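Local coordinates for protein WYL1 (Ruminococcus sp., PDB 6OAW) that serves as a WYL-domain accessory protein that modulates a Type VI-D CRISPR-Cas system, at residues N88-W93 and Y151-V156; N212-E217 and K253-R258; R219-I224 and S243-A248. One frame throughout, in Å; residues are numbered along the deposited sequence.

Contact 1 lies apart from the other two, on the opposite side of the chain's centre: its centre is about 39 Å from that of contact 2 and about 42 Å from that of contact 3. In the N-terminal part of the chain, it joins a loop leading into helix 92-96 to helix 151-156. Contacts 2 and 3 both reach the same antiparallel sheet, with centres about 8 Å apart, and 219-224 with 243-248 is nested inside the loop that 212-217 with 253-258 closes. They touch directly: Y257 of contact 2 is probably hydrogen-bonded through its OH to E245 of contact 3, and K253 O lies 2.7 Å from S243 N.

Contact 1: residues N88-W93 and Y151-V156; sequences NAFVEW and YYENKV
V91 spreads its two methyls over the flank of helix 151-156. With CG1 anti to the backbone N (chi1 -168°), that methyl comes down on Y152, CG1 to CB 3.7 Å, while CG2 meets the CG2 methyl of V156 at 3.9 Å. CG2 also lies 3.9 Å from E153 CG, where the valine and glutamate side chains run alongside with opposite sense. V91 thus touches Y152, E153 and V156 at once.

The polar end of E153 does the gripping. Its chain leaves the backbone with CG anti to the carbonyl carbon and then bends at chi2 (83°), which turns CD back toward 88-93. OE2 accepts two consecutive backbone N-H groups, V91 N at 2.7 Å and E92 N at 3.1 Å. Both bonds are nearly straight, and both donors approach from the same face of the carboxylate: V91 N on the anti side, E92 N from above the plane. F90 adds its ring edge, with CD1 4.0 Å from the same oxygen. At the solvent-nearer end E92 bends across Y152, bringing OE1 4.0 Å from CE2 at the edge of the phenol ring, near its plane.

Around this centre, L118 and I115 of helix 104-122 touch V91 and V156, while F63 and F164 pack edge-to-face with the F90 ring. A89 O and V156 O are taken up by Y157 OH and S119 OG.

E92 OE1 is close to E96 OE2, so this end probably carries some repulsion. E92 begins helix 92-96, so the E153 carboxylate meets amides at that helix's start, where the helix dipole would probably favour a negative charge. Two N-H donors on one oxygen are likely to help keep E153 ionised in a largely buried setting, and they tie the first turn of helix 92-96 to helix 151-156.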
loop_
_atom_site.group_PDB
_atom_site.type_symbol
_atom_site.label_atom_id
_atom_site.label_comp_id
_atom_site.label_asym_id
_atom_site.label_seq_id
_atom_site.Cartn_x
_atom_site.Cartn_y
_atom_site.Cartn_z
ATOM N N ASN B 88 -13.309 2.223 -7.618
ATOM C CA ASN B 88 -14.477 2.509 -6.758
ATOM C C ASN B 88 -15.185 3.779 -7.247
ATOM O O ASN B 88 -16.390 3.822 -7.069
ATOM C CB ASN B 88 -14.047 2.560 -5.299
ATOM C CG ASN B 88 -13.614 1.197 -4.813
ATOM O OD1 ASN B 88 -14.202 0.186 -5.199
ATOM N ND2 ASN B 88 -12.580 1.151 -3.989
ATOM N N ALA B 89 -14.501 4.723 -7.907
ATOM C CA ALA B 89 -15.113 5.983 -8.399
ATOM C C ALA B 89 -16.039 5.718 -9.588
ATOM O O ALA B 89 -16.962 6.539 -9.796
ATOM C CB ALA B 89 -14.068 6.995 -8.779
ATOM N N PHE B 90 -15.777 4.662 -10.358
ATOM C CA PHE B 90 -16.670 4.213 -11.454
ATOM C C PHE B 90 -17.728 3.269 -10.861
ATOM O O PHE B 90 -17.416 2.457 -9.989
ATOM C CB PHE B 90 -15.869 3.619 -12.615
ATOM C CG PHE B 90 -15.169 4.683 -13.422
ATOM C CD1 PHE B 90 -15.849 5.416 -14.395
ATOM C CD2 PHE B 90 -13.845 5.020 -13.148
ATOM C CE1 PHE B 90 -15.199 6.406 -15.123
ATOM C CE2 PHE B 90 -13.205 6.010 -13.872
ATOM C CZ PHE B 90 -13.873 6.692 -14.860
ATOM N N VAL B 91 -18.956 3.396 -11.346
ATOM C CA VAL B 91 -20.171 2.891 -10.644
ATOM C C VAL B 91 -20.861 1.839 -11.518
ATOM O O VAL B 91 -21.341 0.875 -10.947
ATOM C CB VAL B 91 -21.132 4.026 -10.236
ATOM C CG1 VAL B 91 -22.198 3.515 -9.288
ATOM C CG2 VAL B 91 -20.417 5.205 -9.588
ATOM N N GLU B 92 -20.887 1.996 -12.842
ATOM C CA GLU B 92 -21.489 1.007 -13.776
ATOM C C GLU B 92 -21.098 -0.436 -13.387
ATOM O O GLU B 92 -21.992 -1.267 -13.224
ATOM C CB GLU B 92 -21.077 1.328 -15.205
ATOM C CG GLU B 92 -21.569 0.313 -16.223
ATOM C CD GLU B 92 -22.818 0.701 -16.948
ATOM O OE1 GLU B 92 -23.905 0.171 -16.578
ATOM O OE2 GLU B 92 -22.697 1.528 -17.884
ATOM N N TRP B 93 -19.812 -0.733 -13.230
ATOM C CA TRP B 93 -19.375 -2.114 -12.927
ATOM C C TRP B 93 -19.990 -2.553 -11.598
ATOM O O TRP B 93 -20.242 -3.767 -11.450
ATOM C CB TRP B 93 -17.853 -2.284 -12.942
ATOM C CG TRP B 93 -17.129 -1.660 -11.795
ATOM C CD1 TRP B 93 -16.588 -0.405 -11.765
ATOM C CD2 TRP B 93 -16.750 -2.287 -10.556
ATOM N NE1 TRP B 93 -15.964 -0.190 -10.568
ATOM C CE2 TRP B 93 -16.032 -1.330 -9.812
ATOM C CE3 TRP B 93 -16.928 -3.567 -10.004
ATOM C CZ2 TRP B 93 -15.518 -1.607 -8.545
ATOM C CZ3 TRP B 93 -16.437 -3.840 -8.741
ATOM C CH2 TRP B 93 -15.742 -2.868 -8.018
ATOM N N TYR B 151 -24.548 6.960 -16.570
ATOM C CA TYR B 151 -25.859 7.072 -15.885
ATOM C C TYR B 151 -25.659 7.103 -14.359
ATOM O O TYR B 151 -26.122 8.035 -13.704
ATOM C CB TYR B 151 -26.775 5.933 -16.350
ATOM C CG TYR B 151 -28.172 5.952 -15.778
ATOM C CD1 TYR B 151 -29.083 6.947 -16.101
ATOM C CD2 TYR B 151 -28.578 4.951 -14.906
ATOM C CE1 TYR B 151 -30.353 6.959 -15.547
ATOM C CE2 TYR B 151 -29.839 4.944 -14.346
ATOM C CZ TYR B 151 -30.730 5.951 -14.670
ATOM O OH TYR B 151 -31.963 5.930 -14.089
ATOM N N TYR B 152 -24.985 6.099 -13.798
ATOM C CA TYR B 152 -24.893 5.899 -12.330
ATOM C C TYR B 152 -23.900 6.892 -11.720
ATOM O O TYR B 152 -24.096 7.287 -10.563
ATOM C CB TYR B 152 -24.550 4.444 -12.011
ATOM C CG TYR B 152 -25.632 3.488 -12.430
ATOM C CD1 TYR B 152 -26.836 3.423 -11.748
ATOM C CD2 TYR B 152 -25.467 2.675 -13.536
ATOM C CE1 TYR B 152 -27.846 2.549 -12.143
ATOM C CE2 TYR B 152 -26.471 1.821 -13.961
ATOM C CZ TYR B 152 -27.662 1.749 -13.263
ATOM O OH TYR B 152 -28.608 0.863 -13.709
ATOM N N GLU B 153 -22.861 7.281 -12.460
ATOM C CA GLU B 153 -21.872 8.282 -11.990
ATOM C C GLU B 153 -22.585 9.632 -11.813
ATOM O O GLU B 153 -22.385 10.291 -10.780
ATOM C CB GLU B 153 -20.686 8.333 -12.959
ATOM C CG GLU B 153 -19.812 7.089 -12.898
ATOM C CD GLU B 153 -20.272 5.889 -13.719
ATOM O OE1 GLU B 153 -21.218 6.059 -14.520
ATOM O OE2 GLU B 153 -19.667 4.773 -13.579
ATOM N N ASN B 154 -23.436 10.001 -12.759
ATOM C CA ASN B 154 -24.232 11.265 -12.715
ATOM C C ASN B 154 -25.067 11.318 -11.423
ATOM O O ASN B 154 -25.168 12.410 -10.821
ATOM C CB ASN B 154 -25.076 11.430 -13.982
ATOM C CG ASN B 154 -24.279 12.029 -15.119
ATOM O OD1 ASN B 154 -23.869 13.175 -15.034
ATOM N ND2 ASN B 154 -24.037 11.263 -16.170
ATOM N N LYS B 155 -25.606 10.177 -10.990
ATOM C CA LYS B 155 -26.450 10.075 -9.775
ATOM C C LYS B 155 -25.570 10.116 -8.526
ATOM O O LYS B 155 -25.877 10.891 -7.611
ATOM C CB LYS B 155 -27.288 8.792 -9.799
ATOM C CG LYS B 155 -28.527 8.817 -10.696
ATOM C CD LYS B 155 -29.284 7.495 -10.616
ATOM C CE LYS B 155 -30.371 7.345 -11.658
ATOM N NZ LYS B 155 -31.711 7.357 -11.037
ATOM N N VAL B 156 -24.492 9.332 -8.497
ATOM C CA VAL B 156 -23.571 9.259 -7.318
ATOM C C VAL B 156 -22.945 10.632 -7.054
ATOM O O VAL B 156 -22.832 10.999 -5.860
ATOM C CB VAL B 156 -22.502 8.171 -7.494
ATOM C CG1 VAL B 156 -21.367 8.337 -6.489
ATOM C CG2 VAL B 156 -23.133 6.774 -7.355
#

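Contact 2: residues N212-E217 and K253-R258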
loop_
_atom_site.group_PDB
_atom_site.type_symbol
_atom_site.label_atom_id
_atom_site.label_comp_id
_atom_site.label_asym_id
_atom_site.label_seq_id
_atom_site.Cartn_x
_atom_site.Cartn_y
_atom_site.Cartn_z
ATOM N N ASN B 212 12.568 -2.360 -25.303
ATOM C CA ASN B 212 13.864 -1.882 -24.746
ATOM C C ASN B 212 14.024 -2.558 -23.382
ATOM O O ASN B 212 14.702 -2.018 -22.494
ATOM C CB ASN B 212 13.958 -0.352 -24.726
ATOM C CG ASN B 212 12.878 0.314 -23.903
ATOM O OD1 ASN B 212 12.009 -0.349 -23.350
ATOM N ND2 ASN B 212 12.933 1.631 -23.815
HETATM N N MSE B 213 13.396 -3.722 -23.218
HETATM C CA MSE B 213 13.552 -4.571 -22.002
HETATM C C MSE B 213 15.001 -5.072 -21.881
HETATM O O MSE B 213 15.521 -5.051 -20.751
HETATM C CB MSE B 213 12.589 -5.750 -22.078
HETATM C CG MSE B 213 12.788 -6.788 -21.005
HETATM SE SE MSE B 213 12.278 -6.008 -19.285
HETATM C CE MSE B 213 12.677 -7.396 -17.944
ATOM N N TYR B 214 15.604 -5.546 -22.986
ATOM C CA TYR B 214 16.952 -6.184 -23.013
ATOM C C TYR B 214 17.908 -5.391 -23.922
ATOM O O TYR B 214 18.965 -5.937 -24.282
ATOM C CB TYR B 214 16.836 -7.662 -23.442
ATOM C CG TYR B 214 16.075 -8.520 -22.459
ATOM C CD1 TYR B 214 16.473 -8.584 -21.128
ATOM C CD2 TYR B 214 14.928 -9.221 -22.829
ATOM C CE1 TYR B 214 15.773 -9.330 -20.193
ATOM C CE2 TYR B 214 14.214 -9.979 -21.905
ATOM C CZ TYR B 214 14.653 -10.042 -20.588
ATOM O OH TYR B 214 13.981 -10.742 -19.634
ATOM N N SER B 215 17.554 -4.147 -24.271
ATOM C CA SER B 215 18.343 -3.269 -25.178
ATOM C C SER B 215 18.101 -1.791 -24.832
ATOM O O SER B 215 17.012 -1.480 -24.313
ATOM C CB SER B 215 18.025 -3.571 -26.621
ATOM O OG SER B 215 16.639 -3.803 -26.808
ATOM N N ARG B 216 19.101 -0.928 -25.076
ATOM C CA ARG B 216 18.995 0.552 -24.906
ATOM C C ARG B 216 18.104 1.095 -26.027
ATOM O O ARG B 216 17.199 1.864 -25.687
ATOM C CB ARG B 216 20.358 1.260 -24.908
ATOM C CG ARG B 216 20.302 2.725 -24.481
ATOM N N GLU B 217 18.341 0.703 -27.291
ATOM C CA GLU B 217 17.445 1.043 -28.432
ATOM C C GLU B 217 16.365 -0.047 -28.578
ATOM O O GLU B 217 16.659 -1.227 -28.345
ATOM C CB GLU B 217 18.206 1.250 -29.744
ATOM C CG GLU B 217 19.414 2.196 -29.661
ATOM C CD GLU B 217 19.212 3.700 -29.461
ATOM O OE1 GLU B 217 18.058 4.164 -29.280
ATOM O OE2 GLU B 217 20.235 4.422 -29.474
ATOM N N LYS B 253 11.774 -18.738 -27.304
ATOM C CA LYS B 253 12.105 -19.199 -25.925
ATOM C C LYS B 253 11.257 -18.417 -24.911
ATOM O O LYS B 253 10.969 -17.215 -25.133
ATOM C CB LYS B 253 13.595 -19.017 -25.611
ATOM N N ALA B 254 10.870 -19.079 -23.830
ATOM C CA ALA B 254 10.140 -18.478 -22.698
ATOM C C ALA B 254 10.908 -17.250 -22.199
ATOM O O ALA B 254 12.149 -17.293 -22.130
ATOM C CB ALA B 254 9.970 -19.478 -21.593
ATOM N N ASP B 255 10.188 -16.183 -21.867
ATOM C CA ASP B 255 10.785 -14.973 -21.257
ATOM C C ASP B 255 9.705 -14.200 -20.504
ATOM O O ASP B 255 8.494 -14.583 -20.579
ATOM C CB ASP B 255 11.486 -14.132 -22.320
ATOM C CG ASP B 255 12.749 -13.462 -21.830
ATOM O OD1 ASP B 255 12.790 -13.069 -20.639
ATOM O OD2 ASP B 255 13.692 -13.346 -22.638
ATOM N N SER B 256 10.158 -13.171 -19.780
ATOM C CA SER B 256 9.317 -12.230 -19.011
ATOM C C SER B 256 9.727 -10.783 -19.306
ATOM O O SER B 256 10.855 -10.374 -18.879
ATOM C CB SER B 256 9.411 -12.593 -17.540
ATOM O OG SER B 256 8.634 -11.718 -16.728
ATOM N N TYR B 257 8.834 -10.018 -19.956
ATOM C CA TYR B 257 9.014 -8.595 -20.315
ATOM C C TYR B 257 8.172 -7.695 -19.400
ATOM O O TYR B 257 6.951 -7.886 -19.328
ATOM C CB TYR B 257 8.604 -8.346 -21.770
ATOM C CG TYR B 257 9.521 -8.948 -22.786
ATOM C CD1 TYR B 257 9.416 -10.279 -23.143
ATOM C CD2 TYR B 257 10.565 -8.208 -23.322
ATOM C CE1 TYR B 257 10.280 -10.845 -24.073
ATOM C CE2 TYR B 257 11.441 -8.757 -24.241
ATOM C CZ TYR B 257 11.296 -10.076 -24.613
ATOM O OH TYR B 257 12.172 -10.610 -25.490
ATOM N N ARG B 258 8.788 -6.692 -18.778
ATOM C CA ARG B 258 8.038 -5.571 -18.134
ATOM C C ARG B 258 7.060 -5.003 -19.170
ATOM O O ARG B 258 7.513 -4.672 -20.291
ATOM C CB ARG B 258 9.006 -4.471 -17.683
ATOM C CG ARG B 258 9.872 -4.847 -16.488
ATOM C CD ARG B 258 9.226 -4.458 -15.176
ATOM N NE ARG B 258 8.943 -3.038 -15.283
ATOM C CZ ARG B 258 9.704 -2.048 -14.861
ATOM N NH1 ARG B 258 9.319 -0.801 -15.090
ATOM N NH2 ARG B 258 10.792 -2.285 -14.157
#
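M213, a selenomethionine in this crystal, lies against Y257 and R258 and has the largest buried surface here. Its CB is 3.4 Å from Y257 CD2, obliquely placed to that ring. CG stands anti to the backbone N, the chain then bends at chi2 (68°), and SE comes 3.6 Å from R258 N, with CE close to S256 O.

Y214 comes next in the loop. Its ring directs an edge at the face of Y257 in an offset edge-to-face pair, centroids 5.4 Å apart and planes at 67°, with CD2 3.8 Å from Y257 CE2. M213 CG sits over the centre of one face of the Y214 ring.

Beyond the stack, Y214 and D255 meet tip to tip: the phenol OH donates to OD1 at 2.8 Å, on the syn side of the carboxylate. The same hydroxyl is also hydrogen-bonded to S304 OG. S256 N uses the anti lone pair of OD1, so that oxygen is held from two directions. An alanine at D255 would probably leave S256 N without this acceptor and the Y214 hydroxyl with one partner fewer.

The loop between strands 205-211 and 219-230 is thus folded back onto strand 253-258 of the antiparallel sheet, an arrangement consistent with the SH3-like barrel of WYL domains.

Contact 3: residues R219-I224 and S243-A248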
loop_
_atom_site.group_PDB
_atom_site.type_symbol
_atom_site.label_atom_id
_atom_site.label_comp_id
_atom_site.label_asym_id
_atom_site.label_seq_id
_atom_site.Cartn_x
_atom_site.Cartn_y
_atom_site.Cartn_z
ATOM N N ARG B 219 14.105 -2.804 -30.039
ATOM C CA ARG B 219 14.187 -3.979 -30.957
ATOM C C ARG B 219 12.762 -4.420 -31.340
ATOM O O ARG B 219 11.956 -4.653 -30.416
ATOM C CB ARG B 219 14.899 -5.158 -30.272
ATOM C CG ARG B 219 16.422 -5.107 -30.258
ATOM C CD ARG B 219 16.994 -6.145 -29.299
ATOM N NE ARG B 219 18.447 -6.087 -29.184
ATOM C CZ ARG B 219 19.183 -6.787 -28.315
ATOM N NH1 ARG B 219 20.499 -6.657 -28.307
ATOM N NH2 ARG B 219 18.612 -7.618 -27.463
ATOM N N ARG B 220 12.462 -4.567 -32.639
ATOM C CA ARG B 220 11.235 -5.246 -33.126
ATOM C C ARG B 220 11.439 -6.756 -32.982
ATOM O O ARG B 220 12.281 -7.312 -33.710
ATOM C CB ARG B 220 10.919 -4.863 -34.576
ATOM C CG ARG B 220 9.652 -5.507 -35.137
ATOM C CD ARG B 220 8.791 -4.600 -36.016
ATOM N NE ARG B 220 8.288 -5.194 -37.263
ATOM C CZ ARG B 220 7.002 -5.289 -37.626
ATOM N NH1 ARG B 220 6.028 -4.832 -36.848
ATOM N NH2 ARG B 220 6.700 -5.814 -38.798
ATOM N N ILE B 221 10.694 -7.379 -32.062
ATOM C CA ILE B 221 10.763 -8.832 -31.728
ATOM C C ILE B 221 9.386 -9.455 -31.969
ATOM O O ILE B 221 8.419 -8.704 -32.223
ATOM C CB ILE B 221 11.255 -9.044 -30.286
ATOM C CG1 ILE B 221 10.275 -8.510 -29.243
ATOM C CG2 ILE B 221 12.631 -8.433 -30.108
ATOM C CD1 ILE B 221 10.628 -8.909 -27.818
ATOM N N ARG B 222 9.321 -10.784 -31.904
ATOM C CA ARG B 222 8.073 -11.576 -32.024
ATOM C C ARG B 222 7.764 -12.180 -30.656
ATOM O O ARG B 222 8.679 -12.765 -30.041
ATOM C CB ARG B 222 8.223 -12.620 -33.127
ATOM C CG ARG B 222 8.380 -12.007 -34.512
ATOM C CD ARG B 222 8.380 -13.048 -35.610
ATOM N NE ARG B 222 9.618 -13.803 -35.552
ATOM C CZ ARG B 222 9.775 -15.047 -36.002
ATOM N NH1 ARG B 222 8.760 -15.712 -36.530
ATOM N NH2 ARG B 222 10.954 -15.633 -35.902
ATOM N N LEU B 223 6.531 -11.976 -30.179
ATOM C CA LEU B 223 6.039 -12.500 -28.883
ATOM C C LEU B 223 4.885 -13.456 -29.133
ATOM O O LEU B 223 4.024 -13.136 -29.953
ATOM C CB LEU B 223 5.533 -11.351 -28.019
ATOM C CG LEU B 223 6.549 -10.266 -27.689
ATOM C CD1 LEU B 223 5.868 -9.165 -26.899
ATOM C CD2 LEU B 223 7.726 -10.837 -26.916
ATOM N N ILE B 224 4.864 -14.559 -28.389
ATOM C CA ILE B 224 3.676 -15.437 -28.204
ATOM C C ILE B 224 3.248 -15.260 -26.753
ATOM O O ILE B 224 3.846 -15.861 -25.865
ATOM C CB ILE B 224 3.985 -16.906 -28.556
ATOM C CG1 ILE B 224 4.643 -17.045 -29.936
ATOM C CG2 ILE B 224 2.701 -17.727 -28.458
ATOM C CD1 ILE B 224 5.154 -18.433 -30.243
ATOM N N SER B 243 9.463 -15.622 -26.733
ATOM C CA SER B 243 10.064 -14.527 -27.530
ATOM C C SER B 243 11.227 -15.057 -28.376
ATOM O O SER B 243 11.856 -16.054 -27.969
ATOM C CB SER B 243 10.499 -13.434 -26.638
ATOM O OG SER B 243 11.289 -12.493 -27.348
ATOM N N ASP B 244 11.482 -14.409 -29.515
ATOM C CA ASP B 244 12.584 -14.757 -30.447
ATOM C C ASP B 244 13.749 -13.780 -30.235
ATOM O O ASP B 244 14.670 -13.783 -31.044
ATOM C CB ASP B 244 12.071 -14.765 -31.890
ATOM C CG ASP B 244 11.869 -13.372 -32.471
ATOM O OD1 ASP B 244 12.005 -12.396 -31.705
ATOM O OD2 ASP B 244 11.627 -13.267 -33.693
ATOM N N GLU B 245 13.728 -12.974 -29.177
ATOM C CA GLU B 245 14.754 -11.926 -28.961
ATOM C C GLU B 245 16.106 -12.593 -28.688
ATOM O O GLU B 245 17.095 -12.163 -29.313
ATOM C CB GLU B 245 14.365 -10.974 -27.832
ATOM C CG GLU B 245 15.276 -9.762 -27.752
ATOM C CD GLU B 245 14.918 -8.747 -26.679
ATOM O OE1 GLU B 245 13.927 -8.973 -25.962
ATOM O OE2 GLU B 245 15.646 -7.738 -26.573
ATOM N N LYS B 246 16.146 -13.575 -27.791
ATOM C CA LYS B 246 17.406 -14.105 -27.193
ATOM C C LYS B 246 18.247 -14.825 -28.268
ATOM O O LYS B 246 19.488 -14.828 -28.152
ATOM C CB LYS B 246 17.084 -15.003 -25.991
ATOM N N SER B 247 17.601 -15.399 -29.284
ATOM C CA SER B 247 18.255 -16.089 -30.424
ATOM C C SER B 247 18.293 -15.146 -31.634
ATOM O O SER B 247 18.709 -15.584 -32.711
ATOM C CB SER B 247 17.540 -17.361 -30.745
ATOM O OG SER B 247 16.227 -17.048 -31.156
ATOM N N ALA B 248 17.836 -13.903 -31.465
ATOM C CA ALA B 248 17.859 -12.847 -32.510
ATOM C C ALA B 248 17.073 -13.313 -33.741
ATOM O O ALA B 248 17.662 -13.344 -34.825
ATOM C CB ALA B 248 19.293 -12.501 -32.872
#
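R222 and D244 bond through both backbone and side chain. D244 N donates to R222 O (3.3 Å), and R222 N returns the bond to OD1 (3.1 Å) from above the carboxylate plane. D244 chi1 (76°) sets CG between the backbone N and carbonyl carbon, and OD2 meets R222 NE in a salt bridge at 2.8 Å. D244 thus accepts two firm bonds, from R222 N and NE, and a weak one from NH2, which also bonds weakly to G249 O; NH1 is paired with E275.

S243 OG accepts E245 N, an ST turn, and is also hydrogen-bonded to Y257 OH. E245 is extended: R219 NH2 forms a salt bridge with OE2 at 3.1 Å, near the guanidinium plane, with the carboxylate plane turned 88° from it. OE1 is probably bonded to Y257 OH. Between these polar ends I221 CG2 packs on E245 CG at 3.8 Å, and L223 CD2 on S243 CB.

L223 and S243 form a non-hydrogen-bonded antiparallel pair where strand 237-243 ends and the 245-248 type I turn follows. Strand 219-230 has strand 205-211 as its other neighbour, and Y257 of strand 253-258 packs against I221 and L223.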